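Local coordinates for histone RNA hairpin-binding protein (Drosophila melanogaster, PDB 4TUW) that binds the stem-loop at the 3' end of histone mRNA and takes part in histone pre-mRNA 3' processing, coupling histone mRNA production to the cell cycle, at residues D43-P48 with K68-Y73. The protein carries 5 engineered substitutions. Residues are numbered along the deposited sequence; the frame is centred on the assembly and turned at random.
Engineered in segment 43-48: Glu47 (natural residue Thr). With nucleotides of chain D.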
ATOM      1  N   ASP A  43       4.736   4.256 -11.785  1.00 80.21           N
ATOM      2  CA  ASP A  43       3.553   4.948 -12.285  1.00 76.46           C
ATOM      3  C   ASP A  43       2.342   4.097 -11.931  1.00 78.96           C
ATOM      4  O   ASP A  43       1.211   4.568 -11.920  1.00 81.12           O
ATOM      5  CB  ASP A  43       3.659   5.161 -13.799  1.00 74.04           C
ATOM      6  CG  ASP A  43       4.936   5.889 -14.193  1.00 77.38           C
ATOM      7  OD1 ASP A  43       5.168   6.979 -13.626  1.00 77.38           O
ATOM      8  OD2 ASP A  43       5.716   5.376 -15.037  1.00 68.57           O
ATOM      9  N   HIS A  44       2.599   2.834 -11.622  1.00 77.24           N
ATOM     10  CA  HIS A  44       1.563   1.947 -11.134  1.00 77.19           C
ATOM     11  C   HIS A  44       1.261   2.237  -9.675  1.00 75.31           C
ATOM     12  O   HIS A  44       1.925   3.068  -9.067  1.00 77.10           O
ATOM     13  CB  HIS A  44       1.992   0.493 -11.327  1.00 78.96           C
ATOM     14  CG  HIS A  44       1.925   0.036 -12.747  1.00 83.90           C
ATOM     15  ND1 HIS A  44       2.497   0.744 -13.782  1.00 88.87           N
ATOM     16  CD2 HIS A  44       1.343  -1.050 -13.314  1.00 88.97           C
ATOM     17  CE1 HIS A  44       2.275   0.115 -14.921  1.00 92.91           C
ATOM     18  NE2 HIS A  44       1.578  -0.977 -14.664  1.00 93.44           N
ATOM     19  N   PRO A  45       0.222   1.588  -9.126  1.00 70.55           N
ATOM     20  CA  PRO A  45      -0.021   1.716  -7.690  1.00 70.23           C
ATOM     21  C   PRO A  45       0.582   0.580  -6.888  1.00 74.89           C
ATOM     22  O   PRO A  45       0.090  -0.553  -6.955  1.00 79.61           O
ATOM     23  CB  PRO A  45      -1.548   1.681  -7.592  1.00 75.57           C
ATOM     24  CG  PRO A  45      -1.981   0.917  -8.784  1.00 76.58           C
ATOM     25  CD  PRO A  45      -0.984   1.156  -9.854  1.00 75.71           C
ATOM     26  N   ARG A  46       1.636   0.875  -6.133  1.00 74.60           N
ATOM     27  CA  ARG A  46       2.297  -0.167  -5.358  1.00 77.02           C
ATOM     28  C   ARG A  46       2.068   0.062  -3.870  1.00 68.73           C
ATOM     29  O   ARG A  46       2.116   1.189  -3.381  1.00 62.15           O
ATOM     30  CB  ARG A  46       3.798  -0.250  -5.695  1.00 85.13           C
ATOM     31  CG  ARG A  46       4.538  -1.512  -5.155  1.00 90.43           C
ATOM     32  CD  ARG A  46       4.462  -2.737  -6.095  1.00 99.97           C
ATOM     33  NE  ARG A  46       3.126  -3.342  -6.121  1.00105.26           N
ATOM     34  CZ  ARG A  46       2.779  -4.415  -6.837  1.00107.12           C
ATOM     35  NH1 ARG A  46       3.665  -5.041  -7.615  1.00102.03           N
ATOM     36  NH2 ARG A  46       1.531  -4.866  -6.771  1.00 91.41           N
ATOM     37  N   GLU A  47       1.793  -1.030  -3.171  1.00 73.29           N
ATOM     38  CA  GLU A  47       1.485  -0.970  -1.758  1.00 73.98           C
ATOM     39  C   GLU A  47       2.716  -0.428  -1.051  1.00 72.56           C
ATOM     40  O   GLU A  47       3.840  -0.785  -1.413  1.00 73.39           O
ATOM     41  CB  GLU A  47       1.094  -2.354  -1.229  1.00 65.25           C
ATOM     42  CG  GLU A  47       2.248  -3.329  -1.084  1.00 74.43           C
ATOM     43  CD  GLU A  47       1.812  -4.699  -0.548  1.00 80.08           C
ATOM     44  OE1 GLU A  47       1.091  -5.413  -1.273  1.00 78.30           O
ATOM     45  OE2 GLU A  47       2.198  -5.066   0.589  1.00 72.05           O
ATOM     46  N   PRO A  48       2.519   0.457  -0.065  1.00 67.77           N
ATOM     47  CA  PRO A  48       3.658   0.990   0.668  1.00 65.99           C
ATOM     48  C   PRO A  48       4.423  -0.129   1.376  1.00 66.97           C
ATOM     49  O   PRO A  48       3.844  -1.162   1.737  1.00 64.07           O
ATOM     50  CB  PRO A  48       2.992   1.895   1.710  1.00 63.69           C
ATOM     51  CG  PRO A  48       1.672   2.203   1.125  1.00 61.19           C
ATOM     52  CD  PRO A  48       1.260   0.957   0.491  1.00 58.99           C
ATOM     53  N   LYS A  68      -6.567   5.539  -3.884  1.00 62.19           N
ATOM     54  CA  LYS A  68      -7.090   6.351  -4.976  1.00 66.19           C
ATOM     55  C   LYS A  68      -6.588   5.811  -6.298  1.00 69.95           C
ATOM     56  O   LYS A  68      -7.370   5.531  -7.197  1.00 76.81           O
ATOM     57  CB  LYS A  68      -6.677   7.819  -4.843  1.00 65.08           C
ATOM     58  CG  LYS A  68      -7.305   8.534  -3.666  1.00 70.88           C
ATOM     59  CD  LYS A  68      -6.873   9.989  -3.592  1.00 66.45           C
ATOM     60  CE  LYS A  68      -7.804  10.884  -4.385  1.00 72.41           C
ATOM     61  NZ  LYS A  68      -7.265  12.277  -4.517  1.00 88.17           N
ATOM     62  N   SER A  69      -5.275   5.653  -6.400  1.00 67.59           N
ATOM     63  CA  SER A  69      -4.660   5.161  -7.621  1.00 70.78           C
ATOM     64  C   SER A  69      -5.254   3.828  -8.065  1.00 71.48           C
ATOM     65  O   SER A  69      -5.333   3.535  -9.253  1.00 73.28           O
ATOM     66  CB  SER A  69      -3.151   5.023  -7.429  1.00 71.14           C
ATOM     67  OG  SER A  69      -2.555   6.289  -7.215  1.00 72.36           O
ATOM     68  N   LEU A  70      -5.677   3.017  -7.113  1.00 65.57           N
ATOM     69  CA  LEU A  70      -6.197   1.718  -7.462  1.00 67.35           C
ATOM     70  C   LEU A  70      -7.383   1.847  -8.402  1.00 73.48           C
ATOM     71  O   LEU A  70      -7.500   1.101  -9.367  1.00 76.72           O
ATOM     72  CB  LEU A  70      -6.595   0.972  -6.199  1.00 69.35           C
ATOM     73  CG  LEU A  70      -5.392   0.589  -5.351  1.00 68.41           C
ATOM     74  CD1 LEU A  70      -5.788  -0.180  -4.099  1.00 66.09           C
ATOM     75  CD2 LEU A  70      -4.493  -0.247  -6.222  1.00 73.70           C
ATOM     76  N   HIS A  71      -8.229   2.838  -8.138  1.00 75.30           N
ATOM     77  CA  HIS A  71      -9.538   2.932  -8.775  1.00 74.49           C
ATOM     78  C   HIS A  71      -9.494   3.071 -10.287  1.00 78.44           C
ATOM     79  O   HIS A  71     -10.520   2.930 -10.951  1.00 90.11           O
ATOM     80  CB  HIS A  71     -10.391   4.027  -8.131  1.00 70.36           C
ATOM     81  CG  HIS A  71     -11.000   3.612  -6.829  1.00 74.77           C
ATOM     82  ND1 HIS A  71     -11.905   2.577  -6.729  1.00 76.84           N
ATOM     83  CD2 HIS A  71     -10.804   4.064  -5.568  1.00 74.08           C
ATOM     84  CE1 HIS A  71     -12.255   2.421  -5.464  1.00 72.03           C
ATOM     85  NE2 HIS A  71     -11.605   3.313  -4.739  1.00 72.30           N
ATOM     86  N   ILE A  72      -8.303   3.295 -10.832  1.00 76.32           N
ATOM     87  CA  ILE A  72      -8.094   3.273 -12.276  1.00 76.21           C
ATOM     88  C   ILE A  72      -8.315   1.860 -12.814  1.00 75.74           C
ATOM     89  O   ILE A  72      -8.226   1.612 -14.010  1.00 69.10           O
ATOM     90  CB  ILE A  72      -6.671   3.747 -12.636  1.00 78.10           C
ATOM     91  CG1 ILE A  72      -6.287   4.959 -11.778  1.00 88.45           C
ATOM     92  CG2 ILE A  72      -6.584   4.131 -14.101  1.00 79.07           C
ATOM     93  CD1 ILE A  72      -4.800   5.365 -11.857  1.00 86.80           C
ATOM     94  N   TYR A  73      -8.638   0.935 -11.920  1.00 84.27           N
ATOM     95  CA  TYR A  73      -8.703  -0.467 -12.288  1.00 84.08           C
ATOM     96  C   TYR A  73     -10.062  -1.152 -12.222  1.00 91.59           C
ATOM     97  O   TYR A  73     -10.118  -2.326 -11.851  1.00 97.18           O
ATOM     98  CB  TYR A  73      -7.666  -1.254 -11.495  1.00 81.84           C
ATOM     99  CG  TYR A  73      -6.301  -1.094 -12.095  1.00 86.69           C
ATOM    100  CD1 TYR A  73      -5.616   0.110 -11.993  1.00 86.37           C
ATOM    101  CD2 TYR A  73      -5.705  -2.132 -12.801  1.00 90.46           C
ATOM    102  CE1 TYR A  73      -4.365   0.268 -12.565  1.00 91.21           C
ATOM    103  CE2 TYR A  73      -4.455  -1.983 -13.374  1.00 92.99           C
ATOM    104  CZ  TYR A  73      -3.789  -0.781 -13.254  1.00 90.77           C
ATOM    105  OH  TYR A  73      -2.546  -0.629 -13.827  1.00 86.91           O
TER
ATOM    106  P     C D  17     -12.700   3.437  -1.577  1.00 66.10           P
ATOM    107  OP1   C D  17     -14.135   3.818  -1.638  1.00 76.86           O
ATOM    108  OP2   C D  17     -12.267   2.188  -2.235  1.00 66.12           O
ATOM    109  O5'   C D  17     -11.905   4.683  -2.157  1.00 59.74           O
ATOM    110  C5'   C D  17     -11.096   5.487  -1.319  1.00 63.63           C
ATOM    111  C4'   C D  17     -10.599   6.702  -2.057  1.00 68.87           C
ATOM    112  O4'   C D  17     -10.639   6.444  -3.484  1.00 71.61           O
ATOM    113  C3'   C D  17     -11.420   7.966  -1.841  1.00 65.62           C
ATOM    114  O3'   C D  17     -10.564   9.098  -1.914  1.00 67.07           O
ATOM    115  C2'   C D  17     -12.341   7.981  -3.046  1.00 69.01           C
ATOM    116  O2'   C D  17     -12.811   9.264  -3.387  1.00 75.36           O
ATOM    117  C1'   C D  17     -11.423   7.431  -4.122  1.00 71.34           C
ATOM    118  N1    C D  17     -12.128   6.802  -5.239  1.00 74.49           N
ATOM    119  C2    C D  17     -11.695   7.118  -6.523  1.00 74.45           C
ATOM    120  O2    C D  17     -10.750   7.913  -6.660  1.00 68.01           O
ATOM    121  N3    C D  17     -12.319   6.543  -7.573  1.00 76.36           N
ATOM    122  C4    C D  17     -13.330   5.699  -7.384  1.00 78.21           C
ATOM    123  N4    C D  17     -13.898   5.175  -8.473  1.00 80.50           N
ATOM    124  C5    C D  17     -13.795   5.363  -6.076  1.00 77.88           C
ATOM    125  C6    C D  17     -13.176   5.944  -5.035  1.00 75.92           C
TER
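Two hydrogen bonds grip NE2 of His71, both to the same nucleotide of the bound RNA. One runs from His71 NE2 to OP2 of C17 of chain D (2.8 Å), the other from His71 NE2 to O5' of C17 of chain D (2.9 Å); at 133° and 148° neither is straight, as expected for a single N-H shared between two oxygens of one phosphate. The phosphorus sits at the edge of the imidazole, in its plane, while the cytosine lies over one face, with C5 of C17 of chain D 3.1 Å above the ring centre. The two planes are nearly parallel, so His71 meets base and backbone of a single nucleotide; an alanine here would lack the flat face and the forked hydrogen bond, and would probably leave C17 of chain D less firmly held. Residues 68-73 also meet the loop 43-48, through hydrocarbon. There Pro45 points at the helix and is buried: its CB rests against Ser69 CB at 3.7 Å, and its CG meets Leu70 CD2 at 3.8 Å, the two side chains crossing obliquely. Ser69 OG turns back to Ile65 O within the helix. On the Tyr73 side, Pro45 CD lies 4.4 Å from Tyr73 CE1, and the Tyr73 hydroxyl passes His44 CD2, the two side chains crossing at about a right angle. His44 ND1 is held by Thr41 OG1, and Tyr31 packs edge-to-face on Tyr73. No hydrogen bond joins the two segments, so within this RNA-binding domain apolar packing joins the loop to residues 69-73, whereas the polar chemistry of His71 goes to the RNA.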